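Local coordinates for hypothetical protein NMB0488 (Neisseria meningitidis, PDB 2GKP) that is of unknown function but belongs to the CdiI family and is probably an immunity protein of contact-dependent growth inhibition, at residues A[17-22]-A[109-114]. Sequence-based numbering, arbitrary orientation. Where two conformers were deposited one is given.
Sequences KANERA and KNMMSV. With EDO (1,2-ethanediol), chain C.
Glu20 OE1 accepts a hydrogen bond from Asn110 ND2 at 3.1 Å, and a water lies 2.8 Å from Glu20 OE1, probably donating to it. This polar link lies beside the end of an antiparallel strand pair, 11-18 with 112-119, in the antiparallel sheet of this CdiI-family protein. The same water accepts from Asn110 N, so it probably bridges the two segments a second time. ND2 reaches OE1 from above the carboxylate plane, and the carboxylate and amide planes stand 84° apart. Glu20 OE2 is held by Tyr101. Ala18 and Met112 form the hydrogen-bonded pair of the strands: Met112 N donates to Ala18 O at 2.8 Å, and Ala18 N to Met112 O at 3.0 Å. Their CB atoms share the face covered by helix 152-164. Lys17 and Ser113, the next, non-hydrogen-bonded pair, turn to the other face. There the Lys17 chain crosses selenomethionine Met111; in the conformer given, Lys17 CD lies 3.8 Å from Met111 SE. In that conformer Met111 CG is anti to its backbone N (chi1 -173°), which puts it 4.1 Å from Lys17 CB. Lys17 also makes a cation-pi contact with Trp136 and lies near a bound sodium ion. Its NZ ends 2.9 Å from Ser113 OG.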
ATOM      1  N   LYS A  17       1.370   4.306  -2.827  1.00 11.62           N
ATOM      2  CA  LYS A  17       1.141   4.824  -4.186  1.00 12.46           C
ATOM      3  C   LYS A  17       1.507   6.291  -4.278  1.00 11.21           C
ATOM      4  O   LYS A  17       1.498   6.992  -3.263  1.00 12.73           O
ATOM      5  CB  LYS A  17      -0.314   4.631  -4.610  1.00 11.71           C
ATOM      6  CG  LYS A  17      -0.585   3.190  -5.008  1.00 13.79           C
ATOM      7  CD  LYS A  17      -2.055   2.926  -5.184  1.00 13.81           C
ATOM      8  CE  LYS A  17      -2.310   1.593  -5.919  1.00 14.64           C
ATOM      9  NZ  LYS A  17      -1.711   0.445  -5.163  1.00 16.12           N
ATOM     10  N   ALA A  18       1.855   6.767  -5.483  1.00 10.87           N
ATOM     11  CA  ALA A  18       2.295   8.165  -5.626  1.00 10.63           C
ATOM     12  C   ALA A  18       1.963   8.649  -6.983  1.00 10.93           C
ATOM     13  O   ALA A  18       2.276   7.971  -7.964  1.00 12.45           O
ATOM     14  CB  ALA A  18       3.814   8.284  -5.420  1.00 12.33           C
ATOM     15  N   ASN A  19       1.387   9.843  -7.057  1.00 11.02           N
ATOM     16  CA  ASN A  19       1.200  10.504  -8.350  1.00 10.50           C
ATOM     17  C   ASN A  19       1.714  11.928  -8.255  1.00 10.35           C
ATOM     18  O   ASN A  19       2.469  12.244  -7.322  1.00 11.78           O
ATOM     19  CB  ASN A  19      -0.259  10.348  -8.874  1.00 10.44           C
ATOM     20  CG  ASN A  19      -1.306  11.119  -8.064  1.00 11.14           C
ATOM     21  OD1 ASN A  19      -2.545  10.975  -8.302  1.00 15.25           O
ATOM     22  ND2 ASN A  19      -0.843  11.964  -7.154  1.00  9.38           N
ATOM     23  N   GLU A  20       1.352  12.778  -9.214  1.00  9.93           N
ATOM     24  CA  GLU A  20       1.930  14.112  -9.174  1.00 10.74           C
ATOM     25  C   GLU A  20       1.348  14.999  -8.075  1.00  9.78           C
ATOM     26  O   GLU A  20       1.818  16.135  -7.895  1.00 11.92           O
ATOM     27  CB  GLU A  20       1.821  14.822 -10.546  1.00 10.91           C
ATOM     28  CG  GLU A  20       0.417  15.348 -10.930  1.00 12.23           C
ATOM     29  CD  GLU A  20      -0.580  14.280 -11.331  1.00 12.17           C
ATOM     30  OE1 GLU A  20      -0.191  13.087 -11.493  1.00 12.66           O
ATOM     31  OE2 GLU A  20      -1.759  14.675 -11.513  1.00 13.47           O
ATOM     32  N   ARG A  21       0.329  14.517  -7.348  1.00 10.03           N
ATOM     33  CA  ARG A  21      -0.245  15.339  -6.258  1.00  9.56           C
ATOM     34  C   ARG A  21      -0.009  14.804  -4.859  1.00  9.24           C
ATOM     35  O   ARG A  21      -0.115  15.567  -3.920  1.00  9.98           O
ATOM     36  CB  ARG A  21      -1.711  15.582  -6.466  1.00  9.33           C
ATOM     37  CG  ARG A  21      -1.991  16.460  -7.686  1.00 10.32           C
ATOM     38  CD  ARG A  21      -3.467  16.858  -7.784  1.00 11.44           C
ATOM     39  NE  ARG A  21      -3.661  17.437  -9.127  1.00 12.63           N
ATOM     40  CZ  ARG A  21      -4.829  17.616  -9.746  1.00 11.43           C
ATOM     41  NH1 ARG A  21      -5.970  17.388  -9.108  1.00 12.10           N
ATOM     42  NH2 ARG A  21      -4.812  18.034 -11.011  1.00 14.47           N
ATOM     43  N   ALA A  22       0.260  13.499  -4.703  1.00 10.63           N
ATOM     44  CA  ALA A  22       0.295  12.947  -3.366  1.00  9.25           C
ATOM     45  C   ALA A  22       0.981  11.622  -3.294  1.00 10.35           C
ATOM     46  O   ALA A  22       1.052  10.876  -4.289  1.00 10.55           O
ATOM     47  CB  ALA A  22      -1.138  12.765  -2.845  1.00 10.06           C
ATOM     48  N   LYS A 109      -3.353   8.652 -14.030  1.00 11.52           N
ATOM     49  CA  LYS A 109      -2.401   8.759 -15.144  0.50 12.47           C
ATOM     50  C   LYS A 109      -0.944   8.498 -14.769  1.00 12.80           C
ATOM     51  O   LYS A 109      -0.258   7.714 -15.456  1.00 12.84           O
ATOM     52  CB  LYS A 109      -2.522  10.109 -15.888  0.50 13.30           C
ATOM     53  CG  LYS A 109      -1.738  10.121 -17.186  0.50 15.68           C
ATOM     54  CD  LYS A 109      -1.679  11.481 -17.875  0.50 17.82           C
ATOM     55  CE  LYS A 109      -0.669  11.420 -19.008  0.50 21.88           C
ATOM     56  NZ  LYS A 109       0.705  11.576 -18.482  0.50 23.99           N
ATOM     57  N   ASN A 110      -0.485   9.137 -13.697  1.00 11.69           N
ATOM     58  CA  ASN A 110       0.931   9.066 -13.325  1.00 11.84           C
ATOM     59  C   ASN A 110       1.148   8.314 -12.025  1.00 11.38           C
ATOM     60  O   ASN A 110       2.186   8.505 -11.347  1.00 12.08           O
ATOM     61  CB  ASN A 110       1.509  10.467 -13.200  1.00 13.45           C
ATOM     62  CG  ASN A 110       1.336  11.266 -14.482  1.00 13.77           C
ATOM     63  OD1 ASN A 110       1.750  10.822 -15.549  1.00 14.51           O
ATOM     64  ND2 ASN A 110       0.744  12.452 -14.384  1.00 14.87           N
HETATM   65  N   MSE A 111       0.157   7.491 -11.658  1.00 10.39           N
HETATM   66  CA  MSE A 111       0.200   6.828 -10.354  0.50 10.17           C
HETATM   67  C   MSE A 111       1.125   5.607 -10.395  1.00 10.56           C
HETATM   68  O   MSE A 111       0.909   4.669 -11.146  1.00 10.80           O
HETATM   69  CB  MSE A 111      -1.192   6.466  -9.852  0.50 10.85           C
HETATM   70  CG  MSE A 111      -1.190   5.936  -8.438  0.50  9.77           C
HETATM   71 SE   MSE A 111      -2.973   5.509  -7.817  0.45 13.45          SE
HETATM   72  CE  MSE A 111      -3.672   7.298  -7.547  0.50 12.64           C
HETATM   73  N   MSE A 112       2.164   5.668  -9.564  1.00 10.38           N
HETATM   74  CA  MSE A 112       3.055   4.538  -9.339  0.50 11.16           C
HETATM   75  C   MSE A 112       2.643   3.795  -8.073  1.00 11.27           C
HETATM   76  O   MSE A 112       1.940   4.358  -7.215  1.00 11.66           O
HETATM   77  CB  MSE A 112       4.503   5.054  -9.218  0.50 11.50           C
HETATM   78  CG  MSE A 112       4.923   5.945 -10.398  0.50 11.71           C
HETATM   79 SE   MSE A 112       5.031   4.873 -12.050  0.40 13.97          SE
HETATM   80  CE  MSE A 112       6.357   5.786 -13.043  0.50 11.74           C
ATOM     81  N   SER A 113       3.108   2.551  -7.936  1.00 10.29           N
ATOM     82  CA  SER A 113       2.688   1.730  -6.794  1.00 10.51           C
ATOM     83  C   SER A 113       3.816   0.839  -6.260  1.00 10.17           C
ATOM     84  O   SER A 113       4.458   0.134  -7.024  1.00 10.87           O
ATOM     85  CB  SER A 113       1.556   0.801  -7.242  1.00 10.67           C
ATOM     86  OG  SER A 113       0.982   0.176  -6.092  1.00 13.18           O
ATOM     87  N   VAL A 114       4.008   0.875  -4.936  1.00  9.86           N
ATOM     88  CA  VAL A 114       4.970   0.035  -4.249  1.00 10.49           C
ATOM     89  C   VAL A 114       4.175  -0.794  -3.258  1.00 11.27           C
ATOM     90  O   VAL A 114       3.266  -0.270  -2.611  1.00 12.63           O
ATOM     91  CB  VAL A 114       5.999   0.964  -3.510  1.00 10.16           C
ATOM     92  CG1 VAL A 114       6.803   0.207  -2.469  1.00 11.86           C
ATOM     93  CG2 VAL A 114       6.951   1.677  -4.464  1.00 11.14           C
TER
HETATM   94  C1  EDO C 402       4.239  -3.232  -6.333  1.00 27.26           C
HETATM   95  O1  EDO C 402       4.825  -4.523  -6.580  1.00 28.06           O
HETATM   96  C2  EDO C 402       2.837  -3.202  -6.952  1.00 30.63           C
HETATM   97  O2  EDO C 402       1.883  -2.378  -6.271  1.00 29.37           O
HETATM   98  O   HOH W   1      -1.799  10.857 -11.879  1.00 11.84           O